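PDB 1QE0: histidine--tRNA ligase from Staphylococcus aureus, which catalyses the ATP-dependent attachment of L-histidine to its cognate tRNA, releasing AMP and diphosphate, as a homodimeric class II aminoacyl-tRNA synthetase. Local coordinates for residues D331-T336 with K373-L378; K347-L352 with A359-L364; D397-N400 with E405-T408. One frame throughout, in Å; residues are numbered along the deposited sequence.

Contact 1: residues D331-T336 with K373-L378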
ATOM      1  N   ASP A 331       9.541   0.194 -22.829  1.00  9.52           N
ATOM      2  CA  ASP A 331      10.788   0.681 -23.422  1.00  8.19           C
ATOM      3  C   ASP A 331      11.058   0.184 -24.832  1.00  6.63           C
ATOM      4  O   ASP A 331      11.558   0.925 -25.631  1.00  8.85           O
ATOM      5  CB  ASP A 331      11.994   0.250 -22.610  1.00 11.13           C
ATOM      6  CG  ASP A 331      12.365   1.229 -21.579  1.00 20.97           C
ATOM      7  OD1 ASP A 331      11.990   0.995 -20.410  1.00 25.75           O
ATOM      8  OD2 ASP A 331      13.052   2.217 -21.939  1.00 30.48           O
ATOM      9  N   LEU A 332      10.730  -1.065 -25.138  1.00  5.90           N
ATOM     10  CA  LEU A 332      11.037  -1.624 -26.437  1.00  5.56           C
ATOM     11  C   LEU A 332      10.017  -2.628 -26.866  1.00  9.75           C
ATOM     12  O   LEU A 332       9.749  -3.563 -26.112  1.00 15.09           O
ATOM     13  CB  LEU A 332      12.343  -2.398 -26.334  1.00  7.23           C
ATOM     14  CG  LEU A 332      13.244  -2.592 -27.556  1.00 12.57           C
ATOM     15  CD1 LEU A 332      14.024  -3.876 -27.374  1.00 10.91           C
ATOM     16  CD2 LEU A 332      12.464  -2.621 -28.864  1.00 15.22           C
ATOM     17  N   PHE A 333       9.446  -2.454 -28.058  1.00  8.79           N
ATOM     18  CA  PHE A 333       8.524  -3.458 -28.557  1.00  9.66           C
ATOM     19  C   PHE A 333       9.214  -4.168 -29.731  1.00 11.08           C
ATOM     20  O   PHE A 333       9.788  -3.510 -30.624  1.00 11.43           O
ATOM     21  CB  PHE A 333       7.174  -2.888 -28.940  1.00  3.39           C
ATOM     22  CG  PHE A 333       6.134  -3.955 -29.206  1.00  2.00           C
ATOM     23  CD1 PHE A 333       5.344  -4.423 -28.186  1.00  2.00           C
ATOM     24  CD2 PHE A 333       5.954  -4.486 -30.484  1.00  3.55           C
ATOM     25  CE1 PHE A 333       4.394  -5.392 -28.422  1.00  2.00           C
ATOM     26  CE2 PHE A 333       4.992  -5.467 -30.728  1.00  4.04           C
ATOM     27  CZ  PHE A 333       4.209  -5.921 -29.698  1.00  2.00           C
ATOM     28  N   ILE A 334       9.253  -5.499 -29.658  1.00 10.05           N
ATOM     29  CA  ILE A 334       9.902  -6.329 -30.671  1.00  9.15           C
ATOM     30  C   ILE A 334       8.933  -6.853 -31.731  1.00  9.15           C
ATOM     31  O   ILE A 334       7.978  -7.579 -31.409  1.00  5.94           O
ATOM     32  CB  ILE A 334      10.636  -7.494 -29.993  1.00  8.94           C
ATOM     33  CG1 ILE A 334      11.722  -6.937 -29.066  1.00 12.02           C
ATOM     34  CG2 ILE A 334      11.263  -8.400 -31.005  1.00  6.76           C
ATOM     35  CD1 ILE A 334      12.317  -7.969 -28.162  1.00  3.78           C
ATOM     36  N   VAL A 335       9.171  -6.407 -32.973  1.00  9.45           N
ATOM     37  CA  VAL A 335       8.407  -6.768 -34.163  1.00  9.63           C
ATOM     38  C   VAL A 335       9.248  -7.807 -34.867  1.00 13.27           C
ATOM     39  O   VAL A 335      10.400  -7.525 -35.198  1.00 12.87           O
ATOM     40  CB  VAL A 335       8.301  -5.585 -35.102  1.00 12.65           C
ATOM     41  CG1 VAL A 335       7.618  -6.008 -36.407  1.00 13.02           C
ATOM     42  CG2 VAL A 335       7.576  -4.442 -34.415  1.00  7.57           C
ATOM     43  N   THR A 336       8.695  -9.004 -35.081  1.00 17.31           N
ATOM     44  CA  THR A 336       9.427 -10.116 -35.727  1.00 18.39           C
ATOM     45  C   THR A 336       8.818 -10.626 -37.032  1.00 20.20           C
ATOM     46  O   THR A 336       7.591 -10.603 -37.214  1.00 19.45           O
ATOM     47  CB  THR A 336       9.546 -11.293 -34.786  1.00 14.93           C
ATOM     48  OG1 THR A 336       8.256 -11.576 -34.227  1.00 17.16           O
ATOM     49  CG2 THR A 336      10.510 -10.973 -33.665  1.00 17.63           C
ATOM     50  N   LYS A 373       1.298  -1.015 -34.615  1.00 13.65           N
ATOM     51  CA  LYS A 373       0.216  -0.360 -33.899  1.00 19.78           C
ATOM     52  C   LYS A 373       0.262  -0.765 -32.409  1.00 19.69           C
ATOM     53  O   LYS A 373       0.111   0.070 -31.530  1.00 21.97           O
ATOM     54  CB  LYS A 373      -1.145  -0.733 -34.513  1.00 23.24           C
ATOM     55  CG  LYS A 373      -1.360  -0.159 -35.885  1.00 28.73           C
ATOM     56  CD  LYS A 373      -2.758  -0.424 -36.394  1.00 38.71           C
ATOM     57  CE  LYS A 373      -2.978   0.296 -37.741  1.00 44.69           C
ATOM     58  NZ  LYS A 373      -4.389   0.230 -38.245  1.00 46.79           N
ATOM     59  N   GLN A 374       0.496  -2.049 -32.139  1.00 20.41           N
ATOM     60  CA  GLN A 374       0.541  -2.561 -30.780  1.00 14.03           C
ATOM     61  C   GLN A 374       1.661  -1.861 -30.052  1.00 16.22           C
ATOM     62  O   GLN A 374       1.481  -1.374 -28.918  1.00 19.00           O
ATOM     63  CB  GLN A 374       0.722  -4.075 -30.799  1.00  8.76           C
ATOM     64  CG  GLN A 374       0.829  -4.764 -29.429  1.00  8.89           C
ATOM     65  CD  GLN A 374      -0.407  -4.683 -28.525  1.00  9.34           C
ATOM     66  OE1 GLN A 374      -1.491  -4.249 -28.917  1.00 12.37           O
ATOM     67  NE2 GLN A 374      -0.222  -5.100 -27.288  1.00  7.15           N
ATOM     68  N   ALA A 375       2.792  -1.732 -30.735  1.00 12.21           N
ATOM     69  CA  ALA A 375       3.923  -1.040 -30.161  1.00 12.22           C
ATOM     70  C   ALA A 375       3.425   0.323 -29.696  1.00 15.15           C
ATOM     71  O   ALA A 375       3.596   0.681 -28.539  1.00 19.68           O
ATOM     72  CB  ALA A 375       5.018  -0.863 -31.189  1.00  7.67           C
ATOM     73  N   ASP A 376       2.708   1.011 -30.576  1.00 16.22           N
ATOM     74  CA  ASP A 376       2.180   2.343 -30.324  1.00 18.68           C
ATOM     75  C   ASP A 376       1.150   2.337 -29.211  1.00 20.23           C
ATOM     76  O   ASP A 376       1.149   3.222 -28.353  1.00 22.56           O
ATOM     77  CB  ASP A 376       1.564   2.878 -31.616  1.00 25.85           C
ATOM     78  CG  ASP A 376       1.167   4.322 -31.528  1.00 33.88           C
ATOM     79  OD1 ASP A 376       2.081   5.180 -31.602  1.00 38.48           O
ATOM     80  OD2 ASP A 376      -0.058   4.592 -31.434  1.00 35.96           O
ATOM     81  N   ARG A 377       0.324   1.304 -29.188  1.00 19.64           N
ATOM     82  CA  ARG A 377      -0.720   1.169 -28.192  1.00 23.02           C
ATOM     83  C   ARG A 377      -0.093   0.997 -26.788  1.00 25.67           C
ATOM     84  O   ARG A 377      -0.518   1.625 -25.817  1.00 30.41           O
ATOM     85  CB  ARG A 377      -1.626  -0.010 -28.582  1.00 23.41           C
ATOM     86  CG  ARG A 377      -2.710  -0.381 -27.585  1.00 23.99           C
ATOM     87  CD  ARG A 377      -3.864  -1.094 -28.254  1.00 26.36           C
ATOM     88  NE  ARG A 377      -3.448  -2.197 -29.125  1.00 29.95           N
ATOM     89  CZ  ARG A 377      -3.309  -2.097 -30.448  1.00 34.43           C
ATOM     90  NH1 ARG A 377      -2.937  -3.147 -31.168  1.00 37.20           N
ATOM     91  NH2 ARG A 377      -3.528  -0.940 -31.062  1.00 35.38           N
ATOM     92  N   LEU A 378       0.938   0.172 -26.696  1.00 23.35           N
ATOM     93  CA  LEU A 378       1.640  -0.079 -25.440  1.00 15.76           C
ATOM     94  C   LEU A 378       2.546   1.083 -25.019  1.00 16.22           C
ATOM     95  O   LEU A 378       3.139   1.049 -23.946  1.00 16.76           O
ATOM     96  CB  LEU A 378       2.514  -1.309 -25.625  1.00  9.88           C
ATOM     97  CG  LEU A 378       1.876  -2.666 -25.393  1.00 10.75           C
ATOM     98  CD1 LEU A 378       0.412  -2.654 -25.647  1.00  7.01           C
ATOM     99  CD2 LEU A 378       2.565  -3.650 -26.276  1.00  9.59           C
TER

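Contact 2: residues K347-L352 with A359-L364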
ATOM      1  N   LYS A 347      14.130 -15.407 -26.573  1.00  7.91           N
ATOM      2  CA  LYS A 347      15.317 -15.360 -25.742  1.00  6.89           C
ATOM      3  C   LYS A 347      15.621 -13.880 -25.454  1.00  7.93           C
ATOM      4  O   LYS A 347      15.861 -13.500 -24.311  1.00 10.53           O
ATOM      5  CB  LYS A 347      16.515 -15.959 -26.471  1.00 15.57           C
ATOM      6  CG  LYS A 347      16.312 -17.318 -27.136  1.00 17.96           C
ATOM      7  CD  LYS A 347      17.621 -17.756 -27.797  1.00 21.52           C
ATOM      8  CE  LYS A 347      17.424 -18.915 -28.734  1.00 25.01           C
ATOM      9  NZ  LYS A 347      17.004 -18.530 -30.099  1.00 32.81           N
ATOM     10  N   LEU A 348      15.577 -13.045 -26.491  1.00  7.63           N
ATOM     11  CA  LEU A 348      15.837 -11.599 -26.370  1.00  8.21           C
ATOM     12  C   LEU A 348      15.026 -10.929 -25.259  1.00  8.36           C
ATOM     13  O   LEU A 348      15.560 -10.200 -24.438  1.00 12.95           O
ATOM     14  CB  LEU A 348      15.546 -10.891 -27.698  1.00  5.80           C
ATOM     15  CG  LEU A 348      15.842  -9.387 -27.812  1.00  5.67           C
ATOM     16  CD1 LEU A 348      17.312  -9.119 -27.516  1.00  9.25           C
ATOM     17  CD2 LEU A 348      15.506  -8.860 -29.199  1.00  2.00           C
ATOM     18  N   LEU A 349      13.726 -11.173 -25.270  1.00  8.97           N
ATOM     19  CA  LEU A 349      12.783 -10.641 -24.300  1.00  4.43           C
ATOM     20  C   LEU A 349      13.183 -11.049 -22.899  1.00  6.69           C
ATOM     21  O   LEU A 349      13.178 -10.245 -21.976  1.00  8.95           O
ATOM     22  CB  LEU A 349      11.436 -11.232 -24.593  1.00  2.00           C
ATOM     23  CG  LEU A 349      10.335 -10.249 -24.625  1.00  2.00           C
ATOM     24  CD1 LEU A 349      10.810  -9.118 -25.391  1.00  4.29           C
ATOM     25  CD2 LEU A 349       9.161 -10.885 -25.314  1.00  8.09           C
ATOM     26  N   ASN A 350      13.438 -12.338 -22.732  1.00  5.99           N
ATOM     27  CA  ASN A 350      13.844 -12.890 -21.460  1.00  7.48           C
ATOM     28  C   ASN A 350      15.101 -12.138 -21.035  1.00 10.82           C
ATOM     29  O   ASN A 350      15.266 -11.766 -19.874  1.00 16.89           O
ATOM     30  CB  ASN A 350      14.138 -14.364 -21.678  1.00 13.34           C
ATOM     31  CG  ASN A 350      15.038 -14.958 -20.627  1.00 20.32           C
ATOM     32  OD1 ASN A 350      14.657 -15.044 -19.456  1.00 23.19           O
ATOM     33  ND2 ASN A 350      16.236 -15.409 -21.040  1.00 19.14           N
ATOM     34  N   HIS A 351      15.936 -11.803 -22.012  1.00 10.30           N
ATOM     35  CA  HIS A 351      17.189 -11.093 -21.748  1.00  9.09           C
ATOM     36  C   HIS A 351      16.978  -9.691 -21.230  1.00  6.95           C
ATOM     37  O   HIS A 351      17.513  -9.283 -20.205  1.00  6.55           O
ATOM     38  CB  HIS A 351      18.035 -11.003 -23.015  1.00 18.40           C
ATOM     39  CG  HIS A 351      19.486 -11.257 -22.768  1.00 36.62           C
ATOM     40  ND1 HIS A 351      20.410 -10.241 -22.557  1.00 35.61           N
ATOM     41  CD2 HIS A 351      20.130 -12.424 -22.546  1.00 43.63           C
ATOM     42  CE1 HIS A 351      21.554 -10.787 -22.202  1.00 46.37           C
ATOM     43  NE2 HIS A 351      21.418 -12.108 -22.185  1.00 54.06           N
ATOM     44  N   LEU A 352      16.243  -8.936 -22.013  1.00  5.00           N
ATOM     45  CA  LEU A 352      15.956  -7.578 -21.682  1.00  7.09           C
ATOM     46  C   LEU A 352      15.265  -7.517 -20.333  1.00 10.38           C
ATOM     47  O   LEU A 352      15.731  -6.804 -19.473  1.00 19.97           O
ATOM     48  CB  LEU A 352      15.094  -6.959 -22.774  1.00  6.42           C
ATOM     49  CG  LEU A 352      15.698  -6.885 -24.177  1.00  2.00           C
ATOM     50  CD1 LEU A 352      14.642  -6.449 -25.100  1.00  2.00           C
ATOM     51  CD2 LEU A 352      16.840  -5.941 -24.240  1.00  2.00           C
ATOM     52  N   ALA A 359      10.095  -4.592 -21.950  1.00 14.74           N
ATOM     53  CA  ALA A 359       9.965  -4.966 -23.348  1.00 14.49           C
ATOM     54  C   ALA A 359       8.777  -5.867 -23.552  1.00 16.55           C
ATOM     55  O   ALA A 359       8.187  -6.354 -22.588  1.00 19.39           O
ATOM     56  CB  ALA A 359      11.246  -5.651 -23.834  1.00  7.85           C
ATOM     57  N   ASP A 360       8.359  -6.021 -24.803  1.00 14.35           N
ATOM     58  CA  ASP A 360       7.253  -6.906 -25.111  1.00  8.95           C
ATOM     59  C   ASP A 360       7.283  -7.151 -26.568  1.00  8.69           C
ATOM     60  O   ASP A 360       7.853  -6.373 -27.303  1.00 14.59           O
ATOM     61  CB  ASP A 360       5.915  -6.356 -24.687  1.00  4.24           C
ATOM     62  CG  ASP A 360       4.999  -7.445 -24.180  1.00  4.12           C
ATOM     63  OD1 ASP A 360       3.808  -7.182 -23.886  1.00  2.00           O
ATOM     64  OD2 ASP A 360       5.476  -8.590 -24.078  1.00  4.89           O
ATOM     65  N   LYS A 361       6.788  -8.304 -26.971  1.00 10.03           N
ATOM     66  CA  LYS A 361       6.788  -8.691 -28.365  1.00  7.39           C
ATOM     67  C   LYS A 361       5.356  -8.949 -28.788  1.00  8.73           C
ATOM     68  O   LYS A 361       4.418  -8.607 -28.068  1.00  7.71           O
ATOM     69  CB  LYS A 361       7.664  -9.931 -28.565  1.00  5.79           C
ATOM     70  CG  LYS A 361       7.117 -11.211 -27.950  1.00 14.13           C
ATOM     71  CD  LYS A 361       8.018 -12.421 -28.175  1.00 11.38           C
ATOM     72  CE  LYS A 361       8.101 -12.779 -29.634  1.00  6.98           C
ATOM     73  NZ  LYS A 361       6.760 -13.073 -30.102  1.00 13.01           N
ATOM     74  N   ASP A 362       5.175  -9.531 -29.966  1.00 16.07           N
ATOM     75  CA  ASP A 362       3.830  -9.797 -30.461  1.00 14.61           C
ATOM     76  C   ASP A 362       3.391 -11.252 -30.457  1.00 14.68           C
ATOM     77  O   ASP A 362       3.914 -12.093 -31.195  1.00 16.55           O
ATOM     78  CB  ASP A 362       3.661  -9.220 -31.859  1.00 14.09           C
ATOM     79  CG  ASP A 362       2.328  -9.566 -32.468  1.00 16.93           C
ATOM     80  OD1 ASP A 362       2.351 -10.274 -33.500  1.00 17.73           O
ATOM     81  OD2 ASP A 362       1.275  -9.140 -31.912  1.00 10.07           O
ATOM     82  N   TYR A 363       2.463 -11.554 -29.562  1.00 14.38           N
ATOM     83  CA  TYR A 363       1.869 -12.872 -29.500  1.00 15.98           C
ATOM     84  C   TYR A 363       0.751 -12.653 -30.524  1.00 19.02           C
ATOM     85  O   TYR A 363       0.873 -11.728 -31.323  1.00 26.71           O
ATOM     86  CB  TYR A 363       1.402 -13.086 -28.080  1.00 16.85           C
ATOM     87  CG  TYR A 363       2.587 -12.996 -27.128  1.00 11.81           C
ATOM     88  CD1 TYR A 363       3.613 -13.931 -27.191  1.00  7.65           C
ATOM     89  CD2 TYR A 363       2.717 -11.948 -26.222  1.00  5.10           C
ATOM     90  CE1 TYR A 363       4.734 -13.824 -26.391  1.00  5.13           C
ATOM     91  CE2 TYR A 363       3.849 -11.838 -25.414  1.00  5.91           C
ATOM     92  CZ  TYR A 363       4.852 -12.781 -25.512  1.00  2.00           C
ATOM     93  OH  TYR A 363       5.998 -12.672 -24.783  1.00  3.66           O
ATOM     94  N   LEU A 364      -0.289 -13.462 -30.634  1.00 17.40           N
ATOM     95  CA  LEU A 364      -1.307 -13.100 -31.673  1.00 19.86           C
ATOM     96  C   LEU A 364      -0.883 -13.067 -33.185  1.00 20.34           C
ATOM     97  O   LEU A 364      -1.724 -12.842 -34.054  1.00 20.02           O
ATOM     98  CB  LEU A 364      -1.962 -11.732 -31.343  1.00 11.76           C
ATOM     99  CG  LEU A 364      -3.378 -11.586 -30.772  1.00  9.31           C
ATOM    100  CD1 LEU A 364      -3.511 -12.152 -29.383  1.00 13.10           C
ATOM    101  CD2 LEU A 364      -3.703 -10.141 -30.731  1.00 12.13           C
TER

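Contact 3: residues D397-N400 with E405-T408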
ATOM      1  N   ASP A 397      17.987  -1.713 -36.824  1.00 32.59           N
ATOM      2  CA  ASP A 397      17.762  -0.297 -36.728  1.00 32.93           C
ATOM      3  C   ASP A 397      16.770  -0.144 -35.594  1.00 30.01           C
ATOM      4  O   ASP A 397      15.703  -0.757 -35.600  1.00 30.88           O
ATOM      5  CB  ASP A 397      17.168   0.246 -38.039  1.00 38.25           C
ATOM      6  CG  ASP A 397      18.222   0.485 -39.114  1.00 40.57           C
ATOM      7  OD1 ASP A 397      18.342   1.632 -39.622  1.00 41.49           O
ATOM      8  OD2 ASP A 397      18.949  -0.476 -39.438  1.00 46.02           O
ATOM      9  N   VAL A 398      17.183   0.579 -34.572  1.00 27.87           N
ATOM     10  CA  VAL A 398      16.349   0.859 -33.418  1.00 31.39           C
ATOM     11  C   VAL A 398      15.656   2.213 -33.652  1.00 32.21           C
ATOM     12  O   VAL A 398      16.277   3.273 -33.515  1.00 35.09           O
ATOM     13  CB  VAL A 398      17.211   0.920 -32.165  1.00 30.89           C
ATOM     14  CG1 VAL A 398      16.329   1.058 -30.931  1.00 33.70           C
ATOM     15  CG2 VAL A 398      18.090  -0.317 -32.084  1.00 29.46           C
ATOM     16  N   LYS A 399      14.384   2.175 -34.043  1.00 30.43           N
ATOM     17  CA  LYS A 399      13.643   3.393 -34.333  1.00 30.50           C
ATOM     18  C   LYS A 399      13.001   4.028 -33.119  1.00 30.02           C
ATOM     19  O   LYS A 399      12.185   3.387 -32.451  1.00 30.59           O
ATOM     20  CB  LYS A 399      12.547   3.120 -35.371  1.00 34.38           C
ATOM     21  CG  LYS A 399      11.653   4.333 -35.668  1.00 42.51           C
ATOM     22  CD  LYS A 399      10.390   3.961 -36.461  1.00 48.23           C
ATOM     23  CE  LYS A 399       9.406   5.150 -36.667  1.00 54.56           C
ATOM     24  NZ  LYS A 399       9.871   6.238 -37.618  1.00 58.28           N
ATOM     25  N   ASN A 400      13.367   5.286 -32.848  1.00 27.44           N
ATOM     26  CA  ASN A 400      12.797   6.071 -31.755  1.00 22.51           C
ATOM     27  C   ASN A 400      11.390   6.341 -32.240  1.00 22.69           C
ATOM     28  O   ASN A 400      11.216   7.015 -33.243  1.00 25.78           O
ATOM     29  CB  ASN A 400      13.532   7.396 -31.629  1.00 19.90           C
ATOM     30  CG  ASN A 400      12.875   8.339 -30.654  1.00 23.37           C
ATOM     31  OD1 ASN A 400      11.676   8.594 -30.709  1.00 23.66           O
ATOM     32  ND2 ASN A 400      13.668   8.882 -29.758  1.00 29.54           N
ATOM     33  N   GLU A 405      13.294   8.601 -35.629  1.00 25.70           N
ATOM     34  CA  GLU A 405      14.681   8.486 -36.052  1.00 31.31           C
ATOM     35  C   GLU A 405      15.195   7.074 -35.736  1.00 31.92           C
ATOM     36  O   GLU A 405      14.946   6.566 -34.653  1.00 34.79           O
ATOM     37  CB  GLU A 405      15.511   9.558 -35.320  1.00 36.58           C
ATOM     38  CG  GLU A 405      17.047   9.388 -35.354  1.00 50.32           C
ATOM     39  CD  GLU A 405      17.723   9.434 -33.952  1.00 54.50           C
ATOM     40  OE1 GLU A 405      18.976   9.404 -33.894  1.00 52.94           O
ATOM     41  OE2 GLU A 405      17.015   9.482 -32.913  1.00 55.80           O
ATOM     42  N   SER A 406      15.843   6.412 -36.693  1.00 31.14           N
ATOM     43  CA  SER A 406      16.385   5.072 -36.451  1.00 28.44           C
ATOM     44  C   SER A 406      17.851   5.164 -36.069  1.00 28.09           C
ATOM     45  O   SER A 406      18.496   6.165 -36.339  1.00 30.60           O
ATOM     46  CB  SER A 406      16.274   4.194 -37.705  1.00 25.96           C
ATOM     47  OG  SER A 406      14.952   3.732 -37.947  1.00 26.65           O
ATOM     48  N   GLU A 407      18.356   4.144 -35.392  1.00 29.48           N
ATOM     49  CA  GLU A 407      19.766   4.067 -35.033  1.00 32.91           C
ATOM     50  C   GLU A 407      20.140   2.643 -35.290  1.00 32.92           C
ATOM     51  O   GLU A 407      19.449   1.753 -34.842  1.00 33.31           O
ATOM     52  CB  GLU A 407      20.017   4.436 -33.584  1.00 36.38           C
ATOM     53  CG  GLU A 407      20.033   5.920 -33.430  1.00 48.09           C
ATOM     54  CD  GLU A 407      21.302   6.496 -32.847  1.00 56.99           C
ATOM     55  OE1 GLU A 407      21.483   6.360 -31.627  1.00 67.39           O
ATOM     56  OE2 GLU A 407      22.082   7.152 -33.565  1.00 57.85           O
ATOM     57  N   THR A 408      21.180   2.424 -36.087  1.00 35.34           N
ATOM     58  CA  THR A 408      21.623   1.075 -36.428  1.00 34.88           C
ATOM     59  C   THR A 408      22.686   0.584 -35.452  1.00 36.73           C
ATOM     60  O   THR A 408      23.710   1.250 -35.264  1.00 37.08           O
ATOM     61  CB  THR A 408      22.228   1.055 -37.819  1.00 28.70           C
ATOM     62  OG1 THR A 408      21.393   1.792 -38.706  1.00 39.20           O
ATOM     63  CG2 THR A 408      22.322  -0.360 -38.320  1.00 35.00           C
TER

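Contact 1: residues D331-T336 with K373-L378
F333, in the strand 332-336, lies against A375 of the helix 368-377, and their CA atoms, 5.4 Å apart, mark the nearest passage of the two backbones. No hydrogen bond crosses here, so the contact is made by hydrophobic packing around a single phenyl ring. F333 turns its CB toward the helix and, with chi1 at -169°, carries the ring away from its own backbone N and out over the helix. One ring face is covered by A375, whose CA sits 3.8 Å above the plane, shifted toward the rim. The methyl group of the same alanine reaches the root of the side chain, with A375 CB 3.7 Å from F333 CB. A small residue suits this turn of the helix because it lets the ring settle close to the helix backbone. Two longer side chains complete the nest, each meeting the ring obliquely: Q374 lays its CG 3.6 Å from F333 CZ, its chain crossing the phenylalanine at about a right angle, and L378 brings its CD2 methyl to CE1 and CD1. The glutamine presents its aliphatic part to the ring, then bends at chi2 (64°) and sends its amide elsewhere. Its OE1 accepts two weak bonds from R377, from NE and NH1, while NE2 is hydrogen-bonded to OD1 of N99 in the second subunit. Q374 thus serves two environments, a greasy stem for the phenylalanine and a polar end for the dimer interface. Behind F333, on the other face of the strand, L332 and I334 pack on the helix 338-353, whereas V335 joins F333 in facing the helix 368-377. A central strand covered by helices on both faces is characteristic of the alpha/beta anticodon-binding domain of class IIa synthetases, to which this sheet belongs.

Contact 2: residues K347-L352 with A359-L364
Within the beta-alpha-beta unit formed by strand 332-336, helix 338-353 and strand 359-361, L349 and L352 of the helix pack back onto A359 of the strand that follows. The chain reverses between the two elements: the axes of the short segments run nearly antiparallel, at 165°, and approach to 8.3 Å. A359 offers only a methyl group, and both leucines use it. L352 sets its CD1 3.7 Å from A359 CB, while L349 places its own CD1 3.8 Å from the same atom. The branched leucine at 349 spans further along the strand with its second methyl. L349 CD2 lies 3.4 Å from K361 CG, and the two side chains cross at about a right angle, so the leucine meets the lysine's methylenes rather than its ammonium group. K361 begins toward the helix, but bends at chi3 (-65°) and chi4 (-59°) carry NZ away from 347-352 to a salt bridge with D342, earlier in the same helix, and a weak bond to the carbonyl O of D362. Y363 approaches from beyond the strand, its OH 3.7 Å from L349 CD2. That hydroxyl is also hydrogen-bonded to E142 of the second subunit. D360, whose CB points away from the helix, pairs through OD2 with R353 at the end of the same helix and with K103 of the second subunit, while its OD1 accepts a bond from N34 there. Methyl and methylene groups thus fill the space between helix and strand, while each polar end is engaged by a partner in this chain or the second subunit. Buried as it is, the D360 carboxylate gathers two cationic partners that would be expected to favour its ionised form, tying this outermost strand of the chain's sheet to the partner subunit.

Contact 3: residues D397-N400 with E405-T408
V398 and E407 are joined by the backbone bond V398 N to E407 O, 2.6 Å long and close to straight at 168°, in the beta hairpin of strands 396-400 and 406-409. The return bond, E407 N to V398 O, is 2.9 Å but bent to 131°. Nearer the turn, N400 N donates to E405 O across 2.7 Å, another nearly linear bond. Between these rungs the chains come close enough for CA-H...O contacts, as from S406 CA to V398 O. At the far end, D397 and T408 form a non-hydrogen-bonded antiparallel pair whose side chains lie side by side and point the same way. Chi1 of T408, -45°, turns OG1 toward the aspartate, and the hydroxyl donates a weak bond to D397 OD1 at 3.2 Å. Polar side chains suit this face, which also carries S406 and the longer K399. The lysine lays its chain beside the serine, CB 3.6 Å from S406 OG, before its NZ goes on to the carbonyl O of G404 in the turn. V398 is the buried exception: it points to the other face, where it packs on F382 and I384 of the neighbouring strand; its beta-branched shape suits extended backbone and its apolar surface suits the buried face. E407 starts out on that same face, but its chain bends at chi2 and takes OE1 to the hydroxyl of Y417 in the helix 413-419. N400 packs its CB against E405 O, and its amide oxygen caps the turn: with CG swung away from the backbone N (chi1 172°), OD1 accepts bonds from T402 N, making an Asx turn, and from T403 N.

How the contacts relate
All three contacts lie in the C-terminal anticodon-binding domain, on one mixed sheet ordered 359-361, 332-336, 382-386, 396-400, 406-409. Contact 2 is nested within the chain loop that contact 1 closes, and contact 3 follows both. Contacts 1 and 2, with centres 10 Å apart, touch directly through their neighbouring parallel strands, where I334 N lies 2.9 Å from D360 O, a probable hydrogen bond. Contact 3, at the opposite edge of the sheet, has its centre about 14 Å from that of contact 1 and 18 Å from that of contact 2. Contacts 1 and 2 meet the second subunit, whereas contact 3 does not, so the sheet runs from a dimer-facing edge to a hairpin away from the interface.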